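Local coordinates for GTPase activator-like protein (Chaetomium thermophilum, PDB 6SSH) that probably stimulates GTP hydrolysis by a small GTPase through its TSC2-type GAP domain, the part of the longer protein present here, at residues A[103-109]-A[125-131]. Residue numbers count along the deposited sequence, not the author numbering.
Sequences FVNIVWN and NYVYIVI
Strands 104-109 and 127-131 run parallel, 4.6 Å apart at closest approach with their directions 23° apart, and pair Val104 with Val127, Asn105 with Tyr128, Ile106 with Ile129, Val107 with Val130 and Trp108 with Ile131. The ladder starts at Phe103 O, a bifurcated acceptor for Tyr126 N (2.9 Å) and Val127 N (3.1 Å). It continues with Asn105 N to Val127 O (3.1 Å), Ile129 N to Asn105 O (2.9 Å), Val107 N to Ile129 O (2.9 Å), Ile131 N to Val107 O (2.8 Å) and Asn109 N to Ile131 O (2.8 Å). Before the strands, Phe103 (-62/-40) and Tyr126 (-98/-34) leave the extended conformation, and their rings, both chi1 m, lie almost parallel (8°) but offset, centroids 4.6 Å apart.

On one face, Val104 CG1 meets Ile129 CD1 (4.0 Å) and Ile106 CG2 meets Ile131 CD1 (3.8 Å); Ile131 CG2 makes a CH-pi contact with the six-membered ring of Trp108 (chi1 t), 3.9 Å from its centroid. Helix 183-201 packs on Val104 and Ile106. On the other face Tyr128 (chi1 m) touches Val107 CG2 through CD2 (4.0 Å), and its OH donates to Asn125 OD1 (2.6 Å). A water beside Asn105 accepts from Asn105 ND2 (2.9 Å) and donates to Phe103 O (3.0 Å) and Val127 O (2.8 Å). Asn105 and Asn125 both also bind Ile99 O.

Strand 2-10 flanks 104-109 and strand 155-162 flanks 127-134, making this a central parallel pair in the mixed, helix-covered sheet of the Rap/ran-GAP domain.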
ATOM      1  N   PHE A 103      -6.583   4.334  -6.998  1.00 12.45           N
ATOM      2  CA  PHE A 103      -6.113   3.832  -8.289  1.00 12.96           C
ATOM      3  C   PHE A 103      -4.903   2.917  -8.080  1.00 10.71           C
ATOM      4  O   PHE A 103      -4.719   1.949  -8.824  1.00 11.73           O
ATOM      5  CB  PHE A 103      -5.772   4.998  -9.229  1.00 14.33           C
ATOM      6  CG  PHE A 103      -6.965   5.836  -9.669  1.00 15.78           C
ATOM      7  CD1 PHE A 103      -8.207   5.273  -9.905  1.00 24.10           C
ATOM      8  CD2 PHE A 103      -6.797   7.216  -9.869  1.00 17.67           C
ATOM      9  CE1 PHE A 103      -9.295   6.093 -10.344  1.00 28.29           C
ATOM     10  CE2 PHE A 103      -7.835   8.018 -10.345  1.00 19.15           C
ATOM     11  CZ  PHE A 103      -9.093   7.459 -10.544  1.00 26.35           C
ATOM     12  N   VAL A 104      -4.026   3.279  -7.173  1.00 10.64           N
ATOM     13  CA  VAL A 104      -2.755   2.616  -6.915  1.00 10.55           C
ATOM     14  C   VAL A 104      -2.748   2.051  -5.505  1.00 11.01           C
ATOM     15  O   VAL A 104      -3.083   2.770  -4.558  1.00 10.19           O
ATOM     16  CB  VAL A 104      -1.592   3.623  -7.060  1.00 12.45           C
ATOM     17  CG1 VAL A 104      -0.281   2.936  -6.842  1.00 12.09           C
ATOM     18  CG2 VAL A 104      -1.667   4.294  -8.449  1.00 13.21           C
ATOM     19  N   ASN A 105      -2.328   0.781  -5.372  1.00  9.72           N
ATOM     20  CA  ASN A 105      -2.159   0.105  -4.098  1.00  9.45           C
ATOM     21  C   ASN A 105      -0.846  -0.623  -4.047  1.00 10.44           C
ATOM     22  O   ASN A 105      -0.501  -1.301  -5.017  1.00 11.52           O
ATOM     23  CB  ASN A 105      -3.339  -0.890  -3.829  1.00  9.69           C
ATOM     24  CG  ASN A 105      -4.618  -0.191  -3.498  1.00 11.71           C
ATOM     25  OD1 ASN A 105      -4.772   0.309  -2.396  1.00 12.64           O
ATOM     26  ND2 ASN A 105      -5.500  -0.121  -4.408  1.00 12.18           N
ATOM     27  N   ILE A 106      -0.168  -0.491  -2.961  1.00  9.76           N
ATOM     28  CA  ILE A 106       1.048  -1.224  -2.619  1.00  9.55           C
ATOM     29  C   ILE A 106       0.647  -2.459  -1.870  1.00  9.91           C
ATOM     30  O   ILE A 106      -0.161  -2.354  -0.883  1.00 11.14           O
ATOM     31  CB  ILE A 106       1.987  -0.354  -1.791  1.00  9.84           C
ATOM     32  CG1 ILE A 106       2.396   0.872  -2.592  1.00 10.99           C
ATOM     33  CG2 ILE A 106       3.192  -1.153  -1.280  1.00 11.05           C
ATOM     34  CD1 ILE A 106       2.976   1.988  -1.745  1.00 11.58           C
ATOM     35  N   VAL A 107       1.133  -3.639  -2.235  1.00  9.93           N
ATOM     36  CA  VAL A 107       0.802  -4.889  -1.604  1.00 10.80           C
ATOM     37  C   VAL A 107       2.048  -5.532  -1.038  1.00 11.93           C
ATOM     38  O   VAL A 107       3.019  -5.750  -1.808  1.00 12.50           O
ATOM     39  CB  VAL A 107       0.166  -5.850  -2.627  1.00 11.39           C
ATOM     40  CG1 VAL A 107      -0.150  -7.212  -2.009  1.00 15.86           C
ATOM     41  CG2 VAL A 107      -1.117  -5.260  -3.187  1.00 13.17           C
ATOM     42  N   TRP A 108       2.135  -5.769   0.241  1.00 11.58           N
ATOM     43  CA  TRP A 108       3.240  -6.502   0.855  1.00 10.87           C
ATOM     44  C   TRP A 108       2.794  -7.949   0.930  1.00 11.96           C
ATOM     45  O   TRP A 108       1.979  -8.331   1.775  1.00 12.69           O
ATOM     46  CB  TRP A 108       3.594  -5.915   2.213  1.00 11.30           C
ATOM     47  CG  TRP A 108       4.845  -6.574   2.763  1.00 10.45           C
ATOM     48  CD1 TRP A 108       4.998  -7.844   3.195  1.00 11.77           C
ATOM     49  CD2 TRP A 108       6.160  -5.956   2.857  1.00 10.72           C
ATOM     50  NE1 TRP A 108       6.317  -8.078   3.581  1.00 15.18           N
ATOM     51  CE2 TRP A 108       7.025  -6.908   3.403  1.00 12.49           C
ATOM     52  CE3 TRP A 108       6.639  -4.691   2.592  1.00 12.72           C
ATOM     53  CZ2 TRP A 108       8.390  -6.639   3.642  1.00 12.76           C
ATOM     54  CZ3 TRP A 108       7.978  -4.403   2.828  1.00 12.36           C
ATOM     55  CH2 TRP A 108       8.836  -5.385   3.343  1.00 13.31           C
ATOM     56  N   ASN A 109       3.250  -8.757  -0.026  1.00 13.07           N
ATOM     57  CA  ASN A 109       2.780 -10.114  -0.176  1.00 12.98           C
ATOM     58  C   ASN A 109       3.614 -11.103   0.626  1.00 15.00           C
ATOM     59  O   ASN A 109       4.604 -11.659   0.128  1.00 16.56           O
ATOM     60  CB  ASN A 109       2.749 -10.497  -1.638  1.00 14.95           C
ATOM     61  CG  ASN A 109       2.241 -11.918  -1.825  1.00 16.07           C
ATOM     62  OD1 ASN A 109       1.534 -12.452  -0.985  1.00 18.24           O
ATOM     63  ND2 ASN A 109       2.636 -12.538  -2.952  1.00 22.44           N
ATOM     64  N   ASN A 125      -9.239   0.043  -9.253  1.00 15.68           N
ATOM     65  CA  ASN A 125      -7.876  -0.358  -8.972  1.00 15.19           C
ATOM     66  C   ASN A 125      -7.164  -0.597 -10.287  1.00 16.40           C
ATOM     67  O   ASN A 125      -7.461  -1.545 -11.002  1.00 18.16           O
ATOM     68  CB  ASN A 125      -7.776  -1.603  -8.133  1.00 15.54           C
ATOM     69  CG  ASN A 125      -8.083  -1.399  -6.628  1.00 13.86           C
ATOM     70  OD1 ASN A 125      -7.878  -2.346  -5.873  1.00 14.55           O
ATOM     71  ND2 ASN A 125      -8.482  -0.232  -6.205  1.00 12.63           N
ATOM     72  N   TYR A 126      -6.260   0.286 -10.647  1.00 12.86           N
ATOM     73  CA  TYR A 126      -5.569   0.195 -11.915  1.00 12.89           C
ATOM     74  C   TYR A 126      -4.212  -0.460 -11.773  1.00 11.87           C
ATOM     75  O   TYR A 126      -3.811  -1.120 -12.730  1.00 13.50           O
ATOM     76  CB  TYR A 126      -5.324   1.588 -12.482  1.00 13.36           C
ATOM     77  CG  TYR A 126      -6.572   2.391 -12.762  1.00 14.43           C
ATOM     78  CD1 TYR A 126      -7.802   1.790 -12.950  1.00 15.78           C
ATOM     79  CD2 TYR A 126      -6.487   3.764 -12.896  1.00 18.00           C
ATOM     80  CE1 TYR A 126      -8.932   2.579 -13.222  1.00 16.26           C
ATOM     81  CE2 TYR A 126      -7.610   4.555 -13.129  1.00 20.43           C
ATOM     82  CZ  TYR A 126      -8.815   3.956 -13.294  1.00 20.45           C
ATOM     83  OH  TYR A 126      -9.925   4.753 -13.569  1.00 25.81           O
ATOM     84  N   VAL A 127      -3.504  -0.269 -10.675  1.00 12.21           N
ATOM     85  CA  VAL A 127      -2.113  -0.691 -10.494  1.00 14.20           C
ATOM     86  C   VAL A 127      -1.911  -1.245  -9.113  1.00 13.01           C
ATOM     87  O   VAL A 127      -2.348  -0.598  -8.129  1.00 12.22           O
ATOM     88  CB  VAL A 127      -1.139   0.546 -10.635  1.00 13.63           C
ATOM     89  CG1 VAL A 127       0.334   0.103 -10.439  1.00 15.72           C
ATOM     90  CG2 VAL A 127      -1.305   1.223 -12.009  1.00 17.19           C
ATOM     91  N   TYR A 128      -1.219  -2.378  -9.016  1.00 12.33           N
ATOM     92  CA  TYR A 128      -0.703  -2.922  -7.768  1.00 11.87           C
ATOM     93  C   TYR A 128       0.826  -2.953  -7.862  1.00 13.07           C
ATOM     94  O   TYR A 128       1.406  -3.437  -8.855  1.00 13.21           O
ATOM     95  CB  TYR A 128      -1.218  -4.338  -7.483  1.00 14.06           C
ATOM     96  CG  TYR A 128      -2.720  -4.392  -7.315  1.00 12.08           C
ATOM     97  CD1 TYR A 128      -3.515  -4.916  -8.322  1.00 13.89           C
ATOM     98  CD2 TYR A 128      -3.325  -3.833  -6.183  1.00 13.39           C
ATOM     99  CE1 TYR A 128      -4.861  -4.978  -8.210  1.00 17.03           C
ATOM    100  CE2 TYR A 128      -4.703  -3.875  -6.069  1.00 11.93           C
ATOM    101  CZ  TYR A 128      -5.438  -4.411  -7.086  1.00 14.24           C
ATOM    102  OH  TYR A 128      -6.852  -4.476  -7.027  1.00 17.40           O
ATOM    103  N   ILE A 129       1.489  -2.422  -6.863  1.00 12.27           N
ATOM    104  CA  ILE A 129       2.943  -2.485  -6.681  1.00 11.04           C
ATOM    105  C   ILE A 129       3.191  -3.572  -5.688  1.00 12.20           C
ATOM    106  O   ILE A 129       2.856  -3.399  -4.493  1.00 11.92           O
ATOM    107  CB  ILE A 129       3.533  -1.171  -6.231  1.00 11.92           C
ATOM    108  CG1 ILE A 129       3.290  -0.095  -7.273  1.00 13.98           C
ATOM    109  CG2 ILE A 129       5.031  -1.310  -5.931  1.00 14.10           C
ATOM    110  CD1 ILE A 129       3.404   1.279  -6.780  1.00 13.29           C
ATOM    111  N   VAL A 130       3.616  -4.751  -6.115  1.00 12.50           N
ATOM    112  CA  VAL A 130       3.653  -5.951  -5.285  1.00 12.98           C
ATOM    113  C   VAL A 130       5.061  -6.199  -4.766  1.00 13.00           C
ATOM    114  O   VAL A 130       6.011  -6.328  -5.573  1.00 14.13           O
ATOM    115  CB  VAL A 130       3.143  -7.155  -6.019  1.00 15.16           C
ATOM    116  CG1 VAL A 130       3.099  -8.310  -5.102  1.00 16.15           C
ATOM    117  CG2 VAL A 130       1.781  -6.897  -6.657  1.00 15.33           C
ATOM    118  N   ILE A 131       5.254  -6.248  -3.470  1.00 13.09           N
ATOM    119  CA  ILE A 131       6.522  -6.463  -2.762  1.00 12.07           C
ATOM    120  C   ILE A 131       6.484  -7.881  -2.248  1.00 13.21           C
ATOM    121  O   ILE A 131       5.601  -8.216  -1.470  1.00 13.73           O
ATOM    122  CB  ILE A 131       6.699  -5.506  -1.584  1.00 12.94           C
ATOM    123  CG1 ILE A 131       6.712  -4.067  -2.062  1.00 13.06           C
ATOM    124  CG2 ILE A 131       7.949  -5.864  -0.772  1.00 13.85           C
ATOM    125  CD1 ILE A 131       6.491  -3.006  -0.976  1.00 12.62           C
TER
HETATM  126  O   HOH W   1      -5.006  -0.532  -7.239  1.00 12.97           O